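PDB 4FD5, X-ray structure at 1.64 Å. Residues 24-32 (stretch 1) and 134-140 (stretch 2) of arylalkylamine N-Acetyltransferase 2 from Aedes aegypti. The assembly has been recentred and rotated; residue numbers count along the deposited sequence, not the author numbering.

Stretch 1 24-32: EHLRQTFFA
Stretch 2, residues 134-140: RILSVDS

The two stretches belong to one chain, and the contacting residues lie at least 104 positions apart in sequence. Residues 24-29 continue a helix that begins earlier, with phi/psi near -60/-45 at its start and drifting to -123/-21 at Thr29; residues 134-138 are strand. The axes approach to 9.4 Å and cross at 73°, so the helix lies obliquely over the strand. The register is set by CA-CA distances of 6.3 Å for Phe30-Ser137 and 6.2 Å for Thr29-Asp139. Together the stretches bury 367 Å².

Along the strand, alternation decides which side chains take part. Arg134 (chi1 m, then t, t) has its CA-to-CB bond sideways to the helix, and its side chain makes no contact.

Ile135 (phi/psi -132/135; chi1 m, chi2 t) points toward the helix and has the largest covered area, 73 Å². Its CG2 sits 3.6 Å from the centroid of the Phe30 ring, 11° off the ring normal, a CH-pi contact over the face. Phe30 achieves this with chi1 t and chi2 82°. The same CG2 lies 3.9 Å from Leu26 CD2; Leu26 (m, t) leaves its backbone sideways, but its end comes nearer. Ile135 CD1 reaches Phe31 CE1 at 4.1 Å, where chi1 m brings the ring back although its CA-to-CB bond points away. A branched aliphatic residue suits this apolar site, where it packs against Leu26, Phe30 and Phe31.

Leu136 (-127/119; t, p) points away, contributing mainly through its backbone: its O is 3.7 Å from Phe30 CE1.

Ser137 (-142/132; chi1 t) points toward the helix again. Its OG hydrogen-bonds His25 NE2 at 2.8 Å, and either atom could be the donor. His25 holds chi1 at 158° (t) and chi2 at 88° to present NE2. Ser137 also packs against Phe30, with Phe30 CB 3.6 Å from Ser137 OG. Thr29 OG1 (chi1 p) donates to His25 O at 2.9 Å and stands 3.4 Å from Ser137 OG.

Val138 (-132/126; chi1 t) points away; its CB, 6.1 Å from His25 CE1, is its nearest side-chain atom.

At Asp139 (-59/135; chi1 t, chi2 -62°) the strand has ended. Its N meets the edge of the His25 ring, 3.7 Å from CE1, and its OD2 lies 3.8 Å from Thr29 CG2. A water bridges the two stretches, 2.8 Å from His25 ND1 and donating to Asp139 OD2 at 2.6 Å. Both imidazole nitrogens are therefore engaged, which suits a buried histidine. Ser140 (-54/-32; chi1 p) is exposed and lies beyond the contact.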

# COMPACT_ATOMS: atom_id res chain seq x y z
N GLU A 24 -13.50 -7.62 2.09
CA GLU A 24 -14.10 -7.67 3.42
C GLU A 24 -13.01 -7.65 4.50
O GLU A 24 -13.12 -6.90 5.47
CB GLU A 24 -15.01 -8.90 3.56
CG GLU A 24 -15.72 -9.01 4.91
CD GLU A 24 -16.67 -7.85 5.22
OE1 GLU A 24 -17.06 -7.09 4.31
OE2 GLU A 24 -17.03 -7.71 6.41
N HIS A 25 -11.94 -8.43 4.31
CA HIS A 25 -10.82 -8.41 5.27
C HIS A 25 -10.36 -6.97 5.42
O HIS A 25 -10.20 -6.48 6.55
CB HIS A 25 -9.67 -9.34 4.82
CG HIS A 25 -8.33 -9.01 5.42
ND1 HIS A 25 -7.89 -9.52 6.63
CD2 HIS A 25 -7.31 -8.24 4.96
CE1 HIS A 25 -6.67 -9.06 6.88
NE2 HIS A 25 -6.30 -8.29 5.89
N LEU A 26 -10.21 -6.27 4.30
CA LEU A 26 -9.70 -4.90 4.38
C LEU A 26 -10.70 -4.03 5.15
O LEU A 26 -10.31 -3.29 6.07
CB LEU A 26 -9.37 -4.34 2.98
CG LEU A 26 -8.23 -5.09 2.26
CD1 LEU A 26 -8.04 -4.62 0.82
CD2 LEU A 26 -6.91 -4.97 3.04
N ARG A 27 -11.99 -4.17 4.83
CA ARG A 27 -12.99 -3.34 5.49
C ARG A 27 -12.90 -3.54 6.98
O ARG A 27 -13.11 -2.61 7.75
CB ARG A 27 -14.39 -3.74 5.06
CG ARG A 27 -14.76 -3.32 3.68
CD ARG A 27 -16.27 -3.46 3.48
NE ARG A 27 -16.60 -3.34 2.07
CZ ARG A 27 -16.79 -4.37 1.25
NH1 ARG A 27 -16.70 -5.62 1.71
NH2 ARG A 27 -17.08 -4.16 -0.03
N GLN A 28 -12.61 -4.77 7.38
CA GLN A 28 -12.74 -5.11 8.78
C GLN A 28 -11.47 -4.80 9.51
O GLN A 28 -11.49 -4.50 10.71
CB GLN A 28 -13.12 -6.57 8.98
CG GLN A 28 -14.54 -6.91 8.54
CD GLN A 28 -15.60 -6.25 9.40
OE1 GLN A 28 -15.38 -5.98 10.58
NE2 GLN A 28 -16.75 -5.98 8.80
N THR A 29 -10.34 -4.87 8.81
CA THR A 29 -9.09 -4.90 9.57
C THR A 29 -8.13 -3.79 9.21
O THR A 29 -7.25 -3.45 10.01
CB THR A 29 -8.35 -6.26 9.47
OG1 THR A 29 -7.82 -6.42 8.15
CG2 THR A 29 -9.26 -7.42 9.79
N PHE A 30 -8.31 -3.22 8.03
CA PHE A 30 -7.26 -2.38 7.48
C PHE A 30 -7.65 -0.93 7.23
O PHE A 30 -6.98 -0.03 7.71
CB PHE A 30 -6.70 -2.98 6.19
CG PHE A 30 -5.61 -2.15 5.59
CD1 PHE A 30 -4.30 -2.26 6.06
CD2 PHE A 30 -5.87 -1.25 4.57
CE1 PHE A 30 -3.29 -1.50 5.53
CE2 PHE A 30 -4.86 -0.49 4.02
CZ PHE A 30 -3.56 -0.60 4.50
N PHE A 31 -8.71 -0.72 6.46
CA PHE A 31 -9.00 0.60 5.90
C PHE A 31 -9.10 1.68 6.98
O PHE A 31 -8.50 2.74 6.85
CB PHE A 31 -10.30 0.57 5.10
CG PHE A 31 -10.18 -0.09 3.73
CD1 PHE A 31 -9.03 0.04 2.96
CD2 PHE A 31 -11.25 -0.80 3.22
CE1 PHE A 31 -8.95 -0.54 1.70
CE2 PHE A 31 -11.18 -1.38 1.95
CZ PHE A 31 -10.03 -1.26 1.20
N ALA A 32 -9.87 1.42 8.04
CA ALA A 32 -10.09 2.44 9.07
C ALA A 32 -8.88 2.65 9.99
O ALA A 32 -8.80 3.66 10.68
CB ALA A 32 -11.32 2.09 9.90
N ARG A 134 1.15 -2.12 -2.24
CA ARG A 134 0.19 -1.06 -1.94
C ARG A 134 -0.46 -1.20 -0.58
O ARG A 134 -0.65 -0.20 0.12
CB ARG A 134 -0.88 -0.97 -3.03
CG ARG A 134 -0.26 -0.59 -4.34
CD ARG A 134 -1.29 -0.41 -5.46
NE ARG A 134 -0.59 0.08 -6.65
CZ ARG A 134 -1.01 -0.05 -7.90
NH1 ARG A 134 -2.16 -0.64 -8.18
NH2 ARG A 134 -0.25 0.43 -8.88
N ILE A 135 -0.84 -2.43 -0.23
CA ILE A 135 -1.39 -2.69 1.10
C ILE A 135 -0.71 -3.90 1.71
O ILE A 135 -0.53 -4.90 1.03
CB ILE A 135 -2.91 -2.98 1.03
CG1 ILE A 135 -3.67 -1.71 0.67
CG2 ILE A 135 -3.39 -3.55 2.36
CD1 ILE A 135 -5.18 -1.89 0.66
N LEU A 136 -0.32 -3.80 2.98
CA LEU A 136 0.16 -4.95 3.74
C LEU A 136 -0.68 -5.01 5.00
O LEU A 136 -0.67 -4.06 5.80
CB LEU A 136 1.65 -4.79 4.08
CG LEU A 136 2.29 -5.85 4.97
CD1 LEU A 136 2.22 -7.22 4.31
CD2 LEU A 136 3.72 -5.46 5.25
N SER A 137 -1.41 -6.11 5.18
CA SER A 137 -2.43 -6.19 6.22
C SER A 137 -2.44 -7.58 6.84
O SER A 137 -2.40 -8.57 6.11
CB SER A 137 -3.82 -5.90 5.60
OG SER A 137 -4.84 -6.02 6.57
N VAL A 138 -2.45 -7.67 8.17
CA VAL A 138 -2.53 -8.96 8.84
C VAL A 138 -3.60 -8.89 9.92
O VAL A 138 -3.58 -7.98 10.76
CB VAL A 138 -1.18 -9.36 9.49
CG1 VAL A 138 -1.30 -10.70 10.25
CG2 VAL A 138 -0.09 -9.42 8.44
N ASP A 139 -4.55 -9.81 9.87
CA ASP A 139 -5.66 -9.91 10.81
C ASP A 139 -5.10 -10.08 12.24
O ASP A 139 -4.16 -10.85 12.44
CB ASP A 139 -6.54 -11.10 10.43
CG ASP A 139 -7.81 -11.19 11.25
OD1 ASP A 139 -7.72 -11.34 12.48
OD2 ASP A 139 -8.92 -11.11 10.66
N SER A 140 -5.66 -9.35 13.20
CA SER A 140 -5.13 -9.39 14.57
C SER A 140 -5.05 -10.81 15.14
O SER A 140 -4.17 -11.10 15.95
CB SER A 140 -5.95 -8.50 15.51
OG SER A 140 -7.29 -8.97 15.62
O HOH W 1 -9.44 -11.35 8.10